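PDB 6FBM: gram-negative insecticidal protein from Chromobacterium piscinae, which probably acts as a pore-forming insecticidal toxin, combining a membrane-attack-complex/perforin domain with a beta-tripod domain likely to recognise the target. Local coordinates for residues Gly27-Pro32 and Lys99-Ser104; Tyr23-Leu28 and Gly168-Ser173; Val455-Gly460 and Tyr489-Asn494. One frame throughout, in Å; residues are numbered along the deposited sequence.

Overall arrangement
Interactions 1 and 2 both start from the loop between strands 21-23 and 35-39, share Gly27 and Leu28, and have centres about 8 Å apart. In interaction 2 the loop leaves the large antiparallel sheet of the MACPF fold beside strand 170-177; in interaction 1 it packs against the start of helix 102-108. The two contacts touch, since Tyr23 and Val25 of one reach Ser31 and Phe101 of the other. Interaction 3 follows much later in the chain, in the C-terminal part, its centre about 61 Å from that of interaction 1 and 67 Å from that of interaction 2. It lies across the chain's centre, reflecting the elongated, multidomain shape of the toxin.

Interaction 1: residues Gly27-Pro32 and Lys99-Ser104; sequences GLYASP and KLFSAS
Tyr29 carries its CG anti to its backbone N (chi1 176°), and Phe101 carries its CG beside its own backbone N and anti to the carbonyl carbon (chi1 -43°); these first torsions set the two CG atoms so that the rings can meet. Within the MACPF region of the chain the rings form a T-shaped, edge-to-face pair. The edge of Tyr29 is directed at the face of Phe101, with the planes 84° apart and the centroids separated by 5.3 Å. Tyr29 CD1 makes the closest ring contact, 3.6 Å from Phe101 CE2. The backbone of Tyr29 joins in, because its CA lies over the same phenyl ring, 4.2 Å from the Phe101 centroid, in a CH-pi contact displaced toward the rim. Leu100 CB covers the opposite face, so the phenyl group is sandwiched between the loop and its own preceding residue.

Beyond the rings, the carbonyl of Gly27 meets the start of helix 102-108. Gly27 O lies 3.3 Å from Ala103 N and 3.5 Å from Ser104 N; both hydrogen bonds are weak, and Phe101 CA adds a CA-H...O contact to the same oxygen. A backbone hydrogen bond between Asn26 and Ala103 reinforces this approach. Leu28 then closes over the helix start, Leu28 CD2 packing 4.1 Å from Ala103 CB.

At its far end, the Tyr29 hydroxyl is hydrogen-bonded to Asp274, while its ring also takes part in a cation-pi contact with Arg125. Met88 of helix 81-88 also touches Phe101 and Ser104. The turn leading into the helix is secured internally at the carbonyl of Phe101, where Phe101 O accepts from both Ser104 N and, in the carbonyl plane, Ser104 OG at 2.6 Å.

Interaction 2: residues Tyr23-Leu28 and Gly168-Ser173; sequences YDVNGL and GPYYIS
The hydroxyl of Tyr23, whose backbone N bonds to Tyr170 O across this contact, is gripped by two backbone groups of its own loop: Tyr23 OH donates to Leu28 O over 2.6 Å and accepts from the amide of Ser31. The hydroxyl oxygen stands above the plane of the Leu28 carbonyl, 47° out of it. At the other end of the same residue, Tyr23 N donates to Tyr170 O at 2.9 Å with an N-H...O angle of 153°, joining the end of strand 21-23 to strand 170-177 in the antiparallel sheet of the MACPF fold.

Between these two polar ends, the ring packs against the neighbouring strand. Tyr23 CG is anti to the backbone N (chi1 -161°), and Tyr23 CD1 meets Ile172 CD1 at 3.5 Å, the methyl approaching obliquely. Val25 supplies the second apolar patch. Val25 CG1 rests 3.8 Å from Tyr170 CB and also meets CG and CD1 of that ring obliquely, while Val25 CG2 faces Pro169 CG at 4.3 Å.

Val25 is presented by a type I beta turn from Asp24 to Gly27, closed by Gly27 N to Asp24 O at 2.8 Å. An Asx turn reinforces it, with Asp24 OD1 accepting from Asn26 N above the carboxylate plane. On the partner side, Gly168 takes a positive phi as the chain leaves helix 160-167 and enters the strand. Phe275 meets the Tyr23 ring edge-to-face, and Phe300 does the same to Tyr170, extending the aromatic core.

Chemically, the contact is thus a single well-formed backbone bond flanked by two apolar clusters, while the buried phenol has its hydrogen-bonding needs met by the loop itself, which holds the ring at its far end.

Interaction 3: residues Val455-Gly460 and Tyr489-Asn494; sequences VWWDKG and YNNPPN
Tyr489 reaches across to Trp457, Asp458 and Lys459, and its contacts change from base to tip. At the base, Tyr489 CB lies 4.2 Å from Trp457 CE3 and 4.1 Å from Lys459 NZ. Further out, Tyr489 CD1 packs 3.9 Å from Trp457 CB; the indole five-membered ring and the phenol are inclined at 86° but meet obliquely. One face of the phenol carries Lys459 CE, 4.0 Å from the Tyr489 ring centroid, in a CH-pi contact. The lysine slides past the tyrosine in the opposite direction, Lys459 CB lying 3.6 Å from Tyr489 CZ. At the tip, Tyr489 OH donates to Asp458 OD1 over 2.6 Å, coming from above the carboxylate plane. That same oxygen also accepts from Val467 N. Back at the tyrosine backbone, a water donates to Tyr489 O and accepts a weak bond from Lys459 NZ. Asn491 ND2 adds a contact 3.8 Å from Trp457 CH2. The contact ties the end of strand 450-457 and the turn that follows to the loop after strand 484-486; these are the two outermost strands of a three-stranded antiparallel beta meander in the C-terminal, Vps62-related region.

Interaction 1: residues Gly27-Pro32 and Lys99-Ser104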
loop_
_atom_site.group_PDB
_atom_site.type_symbol
_atom_site.label_atom_id
_atom_site.label_comp_id
_atom_site.label_asym_id
_atom_site.label_seq_id
_atom_site.Cartn_x
_atom_site.Cartn_y
_atom_site.Cartn_z
ATOM N N GLY A 27 7.690 16.428 -34.158
ATOM C CA GLY A 27 7.490 16.587 -32.712
ATOM C C GLY A 27 8.758 16.317 -31.919
ATOM O O GLY A 27 9.828 16.832 -32.253
ATOM N N LEU A 28 8.659 15.515 -30.860
ATOM C CA LEU A 28 9.849 15.159 -30.083
ATOM C C LEU A 28 10.507 13.924 -30.677
ATOM O O LEU A 28 9.896 13.206 -31.459
ATOM C CB LEU A 28 9.499 14.908 -28.621
ATOM C CG LEU A 28 8.718 16.003 -27.886
ATOM C CD1 LEU A 28 8.495 15.523 -26.460
ATOM C CD2 LEU A 28 9.411 17.376 -27.908
ATOM N N TYR A 29 11.768 13.704 -30.322
ATOM C CA TYR A 29 12.487 12.518 -30.747
ATOM C C TYR A 29 12.004 11.346 -29.879
ATOM O O TYR A 29 12.062 11.398 -28.679
ATOM C CB TYR A 29 14.001 12.709 -30.611
ATOM C CG TYR A 29 14.818 11.477 -30.934
ATOM C CD1 TYR A 29 15.237 11.217 -32.229
ATOM C CD2 TYR A 29 15.161 10.558 -29.932
ATOM C CE1 TYR A 29 15.980 10.081 -32.526
ATOM C CE2 TYR A 29 15.886 9.416 -30.224
ATOM C CZ TYR A 29 16.308 9.182 -31.512
ATOM O OH TYR A 29 17.047 8.055 -31.820
ATOM N N ALA A 30 11.520 10.307 -30.549
ATOM C CA ALA A 30 11.169 9.027 -29.933
ATOM C C ALA A 30 10.598 9.178 -28.531
ATOM O O ALA A 30 11.204 8.770 -27.533
ATOM C CB ALA A 30 12.364 8.088 -29.931
ATOM N N SER A 31 9.430 9.804 -28.489
ATOM C CA SER A 31 8.709 10.009 -27.249
ATOM C C SER A 31 7.248 9.644 -27.459
ATOM O O SER A 31 6.700 9.912 -28.523
ATOM C CB SER A 31 8.790 11.470 -26.818
ATOM O OG SER A 31 7.887 11.719 -25.781
ATOM N N PRO A 32 6.602 9.083 -26.421
ATOM C CA PRO A 32 5.148 8.883 -26.464
ATOM C C PRO A 32 4.357 10.177 -26.597
ATOM O O PRO A 32 3.237 10.150 -27.079
ATOM C CB PRO A 32 4.855 8.227 -25.097
ATOM C CG PRO A 32 6.149 7.627 -24.668
ATOM C CD PRO A 32 7.189 8.548 -25.181
ATOM N N LYS A 99 14.773 17.538 -41.982
ATOM C CA LYS A 99 15.023 17.925 -40.593
ATOM C C LYS A 99 13.782 17.616 -39.759
ATOM O O LYS A 99 12.773 18.335 -39.804
ATOM C CB LYS A 99 15.382 19.417 -40.499
ATOM C CG LYS A 99 16.603 19.801 -41.313
ATOM C CD LYS A 99 16.828 21.304 -41.374
ATOM C CE LYS A 99 17.694 21.628 -42.578
ATOM N NZ LYS A 99 17.925 23.094 -42.714
ATOM N N LEU A 100 13.885 16.532 -38.995
ATOM C CA LEU A 100 12.789 16.006 -38.201
ATOM C C LEU A 100 12.901 16.483 -36.785
ATOM O O LEU A 100 13.897 17.091 -36.406
ATOM C CB LEU A 100 12.816 14.486 -38.216
ATOM C CG LEU A 100 12.798 13.792 -39.578
ATOM C CD1 LEU A 100 12.916 12.292 -39.392
ATOM C CD2 LEU A 100 11.524 14.138 -40.333
ATOM N N PHE A 101 11.853 16.226 -36.022
ATOM C CA PHE A 101 11.840 16.435 -34.573
ATOM C C PHE A 101 12.106 17.883 -34.155
ATOM O O PHE A 101 12.800 18.138 -33.176
ATOM C CB PHE A 101 12.821 15.469 -33.884
ATOM C CG PHE A 101 12.755 14.072 -34.416
ATOM C CD1 PHE A 101 11.535 13.395 -34.491
ATOM C CD2 PHE A 101 13.896 13.431 -34.862
ATOM C CE1 PHE A 101 11.469 12.109 -35.001
ATOM C CE2 PHE A 101 13.833 12.131 -35.369
ATOM C CZ PHE A 101 12.614 11.474 -35.445
ATOM N N SER A 102 11.513 18.822 -34.891
ATOM C CA SER A 102 11.715 20.268 -34.634
ATOM C C SER A 102 11.244 20.699 -33.244
ATOM O O SER A 102 11.826 21.605 -32.664
ATOM C CB SER A 102 11.064 21.138 -35.730
ATOM O OG SER A 102 11.513 20.758 -37.026
ATOM N N ALA A 103 10.230 20.043 -32.687
ATOM C CA ALA A 103 9.745 20.420 -31.358
ATOM C C ALA A 103 10.745 20.101 -30.235
ATOM O O ALA A 103 10.705 20.729 -29.185
ATOM C CB ALA A 103 8.396 19.765 -31.080
ATOM N N SER A 104 11.659 19.158 -30.454
ATOM C CA SER A 104 12.687 18.838 -29.452
ATOM C C SER A 104 13.701 19.963 -29.257
ATOM O O SER A 104 14.259 20.096 -28.168
ATOM C CB SER A 104 13.423 17.567 -29.835
ATOM O OG SER A 104 14.151 17.790 -31.036
#

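Interaction 2: residues Tyr23-Leu28 and Gly168-Ser173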
loop_
_atom_site.group_PDB
_atom_site.type_symbol
_atom_site.label_atom_id
_atom_site.label_comp_id
_atom_site.label_asym_id
_atom_site.label_seq_id
_atom_site.Cartn_x
_atom_site.Cartn_y
_atom_site.Cartn_z
ATOM N N TYR A 23 2.805 9.020 -35.849
ATOM C CA TYR A 23 3.814 9.799 -35.155
ATOM C C TYR A 23 3.966 11.161 -35.773
ATOM O O TYR A 23 3.997 11.280 -36.998
ATOM C CB TYR A 23 5.147 9.106 -35.170
ATOM C CG TYR A 23 6.074 9.603 -34.123
ATOM C CD1 TYR A 23 6.034 9.083 -32.855
ATOM C CD2 TYR A 23 7.001 10.599 -34.392
ATOM C CE1 TYR A 23 6.895 9.527 -31.874
ATOM C CE2 TYR A 23 7.871 11.049 -33.402
ATOM C CZ TYR A 23 7.813 10.507 -32.148
ATOM O OH TYR A 23 8.659 10.915 -31.140
ATOM N N ASP A 24 4.079 12.169 -34.915
ATOM C CA ASP A 24 4.386 13.500 -35.361
ATOM C C ASP A 24 5.892 13.585 -35.602
ATOM O O ASP A 24 6.677 13.820 -34.692
ATOM C CB ASP A 24 3.944 14.537 -34.337
ATOM C CG ASP A 24 4.228 15.956 -34.789
ATOM O OD1 ASP A 24 4.809 16.154 -35.891
ATOM O OD2 ASP A 24 3.873 16.878 -34.014
ATOM N N VAL A 25 6.284 13.438 -36.861
ATOM C CA VAL A 25 7.697 13.462 -37.234
ATOM C C VAL A 25 8.350 14.819 -37.025
ATOM O O VAL A 25 9.576 14.926 -37.048
ATOM C CB VAL A 25 7.921 12.994 -38.677
ATOM C CG1 VAL A 25 7.435 11.559 -38.841
ATOM C CG2 VAL A 25 7.250 13.919 -39.694
ATOM N N ASN A 26 7.527 15.843 -36.818
ATOM C CA ASN A 26 7.996 17.187 -36.461
ATOM C C ASN A 26 7.940 17.459 -34.970
ATOM O O ASN A 26 8.168 18.586 -34.569
ATOM C CB ASN A 26 7.201 18.250 -37.246
ATOM C CG ASN A 26 7.456 18.166 -38.740
ATOM O OD1 ASN A 26 8.578 17.966 -39.156
ATOM N ND2 ASN A 26 6.407 18.274 -39.548
ATOM N N GLY A 27 7.690 16.428 -34.158
ATOM C CA GLY A 27 7.490 16.587 -32.712
ATOM C C GLY A 27 8.758 16.317 -31.919
ATOM O O GLY A 27 9.828 16.832 -32.253
ATOM N N LEU A 28 8.659 15.515 -30.860
ATOM C CA LEU A 28 9.849 15.159 -30.083
ATOM C C LEU A 28 10.507 13.924 -30.677
ATOM O O LEU A 28 9.896 13.206 -31.459
ATOM C CB LEU A 28 9.499 14.908 -28.621
ATOM C CG LEU A 28 8.718 16.003 -27.886
ATOM C CD1 LEU A 28 8.495 15.523 -26.460
ATOM C CD2 LEU A 28 9.411 17.376 -27.908
ATOM N N GLY A 168 -1.184 11.026 -39.150
ATOM C CA GLY A 168 0.269 11.129 -39.243
ATOM C C GLY A 168 0.777 10.542 -40.548
ATOM O O GLY A 168 0.229 9.552 -41.035
ATOM N N PRO A 169 1.813 11.143 -41.133
ATOM C CA PRO A 169 2.365 10.576 -42.363
ATOM C C PRO A 169 3.200 9.308 -42.134
ATOM O O PRO A 169 3.391 8.529 -43.080
ATOM C CB PRO A 169 3.251 11.696 -42.895
ATOM C CG PRO A 169 3.699 12.424 -41.659
ATOM C CD PRO A 169 2.572 12.323 -40.667
ATOM N N TYR A 170 3.711 9.130 -40.906
ATOM C CA TYR A 170 4.486 7.959 -40.558
ATOM C C TYR A 170 3.904 7.340 -39.313
ATOM O O TYR A 170 3.272 8.028 -38.529
ATOM C CB TYR A 170 5.932 8.348 -40.301
ATOM C CG TYR A 170 6.738 8.547 -41.545
ATOM C CD1 TYR A 170 6.633 9.707 -42.303
ATOM C CD2 TYR A 170 7.605 7.567 -41.971
ATOM C CE1 TYR A 170 7.378 9.874 -43.451
ATOM C CE2 TYR A 170 8.358 7.721 -43.128
ATOM C CZ TYR A 170 8.247 8.873 -43.858
ATOM O OH TYR A 170 9.005 8.995 -44.983
ATOM N N TYR A 171 4.142 6.050 -39.134
ATOM C CA TYR A 171 3.720 5.339 -37.951
ATOM C C TYR A 171 4.891 4.594 -37.318
ATOM O O TYR A 171 5.914 4.358 -37.952
ATOM C CB TYR A 171 2.574 4.375 -38.288
ATOM C CG TYR A 171 2.971 3.238 -39.198
ATOM C CD1 TYR A 171 3.459 2.049 -38.680
ATOM C CD2 TYR A 171 2.881 3.359 -40.584
ATOM C CE1 TYR A 171 3.838 0.994 -39.516
ATOM C CE2 TYR A 171 3.268 2.330 -41.421
ATOM C CZ TYR A 171 3.726 1.143 -40.893
ATOM O OH TYR A 171 4.116 0.123 -41.703
ATOM N N ILE A 172 4.705 4.209 -36.062
ATOM C CA ILE A 172 5.726 3.506 -35.317
ATOM C C ILE A 172 5.695 2.040 -35.703
ATOM O O ILE A 172 4.767 1.320 -35.376
ATOM C CB ILE A 172 5.490 3.604 -33.789
ATOM C CG1 ILE A 172 5.511 5.066 -33.300
ATOM C CG2 ILE A 172 6.522 2.767 -33.031
ATOM C CD1 ILE A 172 6.853 5.770 -33.431
ATOM N N SER A 173 6.731 1.608 -36.393
ATOM C CA SER A 173 6.864 0.216 -36.822
ATOM C C SER A 173 7.804 -0.583 -35.960
ATOM O O SER A 173 7.666 -1.795 -35.845
ATOM C CB SER A 173 7.352 0.168 -38.261
ATOM O OG SER A 173 7.317 -1.144 -38.736
#

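Interaction 3: residues Val455-Gly460 and Tyr489-Asn494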
loop_
_atom_site.group_PDB
_atom_site.type_symbol
_atom_site.label_atom_id
_atom_site.label_comp_id
_atom_site.label_asym_id
_atom_site.label_seq_id
_atom_site.Cartn_x
_atom_site.Cartn_y
_atom_site.Cartn_z
ATOM N N VAL A 455 50.119 54.858 -44.309
ATOM C CA VAL A 455 50.051 55.916 -43.319
ATOM C C VAL A 455 51.405 56.562 -43.137
ATOM O O VAL A 455 51.494 57.786 -43.049
ATOM C CB VAL A 455 49.576 55.375 -41.962
ATOM C CG1 VAL A 455 49.536 56.494 -40.906
ATOM C CG2 VAL A 455 48.201 54.714 -42.113
ATOM N N TRP A 456 52.457 55.732 -43.076
ATOM C CA TRP A 456 53.783 56.156 -42.606
ATOM C C TRP A 456 54.813 55.032 -42.800
ATOM O O TRP A 456 54.449 53.870 -42.947
ATOM C CB TRP A 456 53.684 56.506 -41.135
ATOM C CG TRP A 456 54.923 56.983 -40.444
ATOM C CD1 TRP A 456 55.348 58.256 -40.352
ATOM C CD2 TRP A 456 55.851 56.197 -39.684
ATOM N NE1 TRP A 456 56.483 58.332 -39.596
ATOM C CE2 TRP A 456 56.815 57.076 -39.170
ATOM C CE3 TRP A 456 55.950 54.838 -39.385
ATOM C CZ2 TRP A 456 57.881 56.650 -38.377
ATOM C CZ3 TRP A 456 57.019 54.415 -38.581
ATOM C CH2 TRP A 456 57.961 55.320 -38.095
ATOM N N TRP A 457 56.081 55.417 -42.878
ATOM C CA TRP A 457 57.224 54.510 -42.788
ATOM C C TRP A 457 58.346 55.241 -42.067
ATOM O O TRP A 457 58.298 56.463 -41.908
ATOM C CB TRP A 457 57.733 53.990 -44.152
ATOM C CG TRP A 457 57.779 54.985 -45.292
ATOM C CD1 TRP A 457 58.004 56.336 -45.217
ATOM C CD2 TRP A 457 57.624 54.690 -46.690
ATOM N NE1 TRP A 457 57.960 56.901 -46.464
ATOM C CE2 TRP A 457 57.731 55.919 -47.393
ATOM C CE3 TRP A 457 57.401 53.509 -47.421
ATOM C CZ2 TRP A 457 57.624 55.997 -48.788
ATOM C CZ3 TRP A 457 57.281 53.591 -48.793
ATOM C CH2 TRP A 457 57.386 54.829 -49.468
ATOM N N ASP A 458 59.354 54.494 -41.638
ATOM C CA ASP A 458 60.393 55.045 -40.781
ATOM C C ASP A 458 61.570 55.633 -41.529
ATOM O O ASP A 458 62.513 56.086 -40.898
ATOM C CB ASP A 458 60.890 53.970 -39.794
ATOM C CG ASP A 458 61.853 52.973 -40.428
ATOM O OD1 ASP A 458 61.487 52.378 -41.451
ATOM O OD2 ASP A 458 62.946 52.771 -39.894
ATOM N N LYS A 459 61.551 55.630 -42.867
ATOM C CA LYS A 459 62.755 56.014 -43.613
ATOM C C LYS A 459 63.176 57.456 -43.292
ATOM O O LYS A 459 62.339 58.351 -43.167
ATOM C CB LYS A 459 62.651 55.698 -45.095
ATOM C CG LYS A 459 61.715 56.552 -45.905
ATOM C CD LYS A 459 60.927 55.701 -46.933
ATOM C CE LYS A 459 61.741 54.933 -47.938
ATOM N NZ LYS A 459 60.922 54.671 -49.191
ATOM N N GLY A 460 64.484 57.619 -43.095
ATOM C CA GLY A 460 65.062 58.809 -42.489
ATOM C C GLY A 460 65.554 58.581 -41.072
ATOM O O GLY A 460 66.503 59.241 -40.638
ATOM N N TYR A 489 59.932 48.577 -47.148
ATOM C CA TYR A 489 59.403 49.759 -47.823
ATOM C C TYR A 489 58.739 49.439 -49.152
ATOM O O TYR A 489 58.634 50.323 -49.999
ATOM C CB TYR A 489 60.509 50.795 -48.041
ATOM C CG TYR A 489 61.227 51.255 -46.796
ATOM C CD1 TYR A 489 60.522 51.720 -45.705
ATOM C CD2 TYR A 489 62.625 51.259 -46.717
ATOM C CE1 TYR A 489 61.182 52.155 -44.543
ATOM C CE2 TYR A 489 63.289 51.685 -45.567
ATOM C CZ TYR A 489 62.551 52.139 -44.483
ATOM O OH TYR A 489 63.185 52.576 -43.345
ATOM N N ASN A 490 58.256 48.214 -49.327
ATOM C CA ASN A 490 57.582 47.844 -50.565
ATOM C C ASN A 490 56.326 48.707 -50.746
ATOM O O ASN A 490 55.570 48.886 -49.794
ATOM C CB ASN A 490 57.189 46.353 -50.580
ATOM C CG ASN A 490 58.366 45.418 -50.404
ATOM O OD1 ASN A 490 59.515 45.827 -50.441
ATOM N ND2 ASN A 490 58.073 44.155 -50.166
ATOM N N ASN A 491 56.115 49.213 -51.970
ATOM C CA ASN A 491 55.068 50.202 -52.282
ATOM C C ASN A 491 54.497 49.946 -53.686
ATOM O O ASN A 491 55.073 50.420 -54.661
ATOM C CB ASN A 491 55.673 51.615 -52.185
ATOM C CG ASN A 491 54.652 52.742 -52.404
ATOM O OD1 ASN A 491 53.457 52.514 -52.590
ATOM N ND2 ASN A 491 55.138 53.977 -52.373
ATOM N N PRO A 492 53.382 49.225 -53.835
ATOM C CA PRO A 492 52.589 48.639 -52.750
ATOM C C PRO A 492 53.189 47.324 -52.239
ATOM O O PRO A 492 54.049 46.745 -52.914
ATOM C CB PRO A 492 51.249 48.356 -53.425
ATOM C CG PRO A 492 51.606 48.066 -54.849
ATOM C CD PRO A 492 52.935 48.735 -55.153
ATOM N N PRO A 493 52.745 46.849 -51.053
ATOM C CA PRO A 493 53.228 45.565 -50.555
ATOM C C PRO A 493 52.825 44.391 -51.452
ATOM O O PRO A 493 51.749 44.394 -52.029
ATOM C CB PRO A 493 52.570 45.459 -49.170
ATOM C CG PRO A 493 52.336 46.871 -48.760
ATOM C CD PRO A 493 51.925 47.537 -50.034
ATOM N N ASN A 494 53.715 43.417 -51.564
ATOM C CA ASN A 494 53.498 42.248 -52.415
ATOM C C ASN A 494 52.765 41.155 -51.665
ATOM O O ASN A 494 52.587 41.255 -50.457
ATOM C CB ASN A 494 54.832 41.698 -52.939
ATOM C CG ASN A 494 55.773 41.294 -51.838
ATOM O OD1 ASN A 494 55.396 40.598 -50.890
ATOM N ND2 ASN A 494 57.013 41.747 -51.957
HETATM O O HOH W 1 59.892 52.374 -51.002
#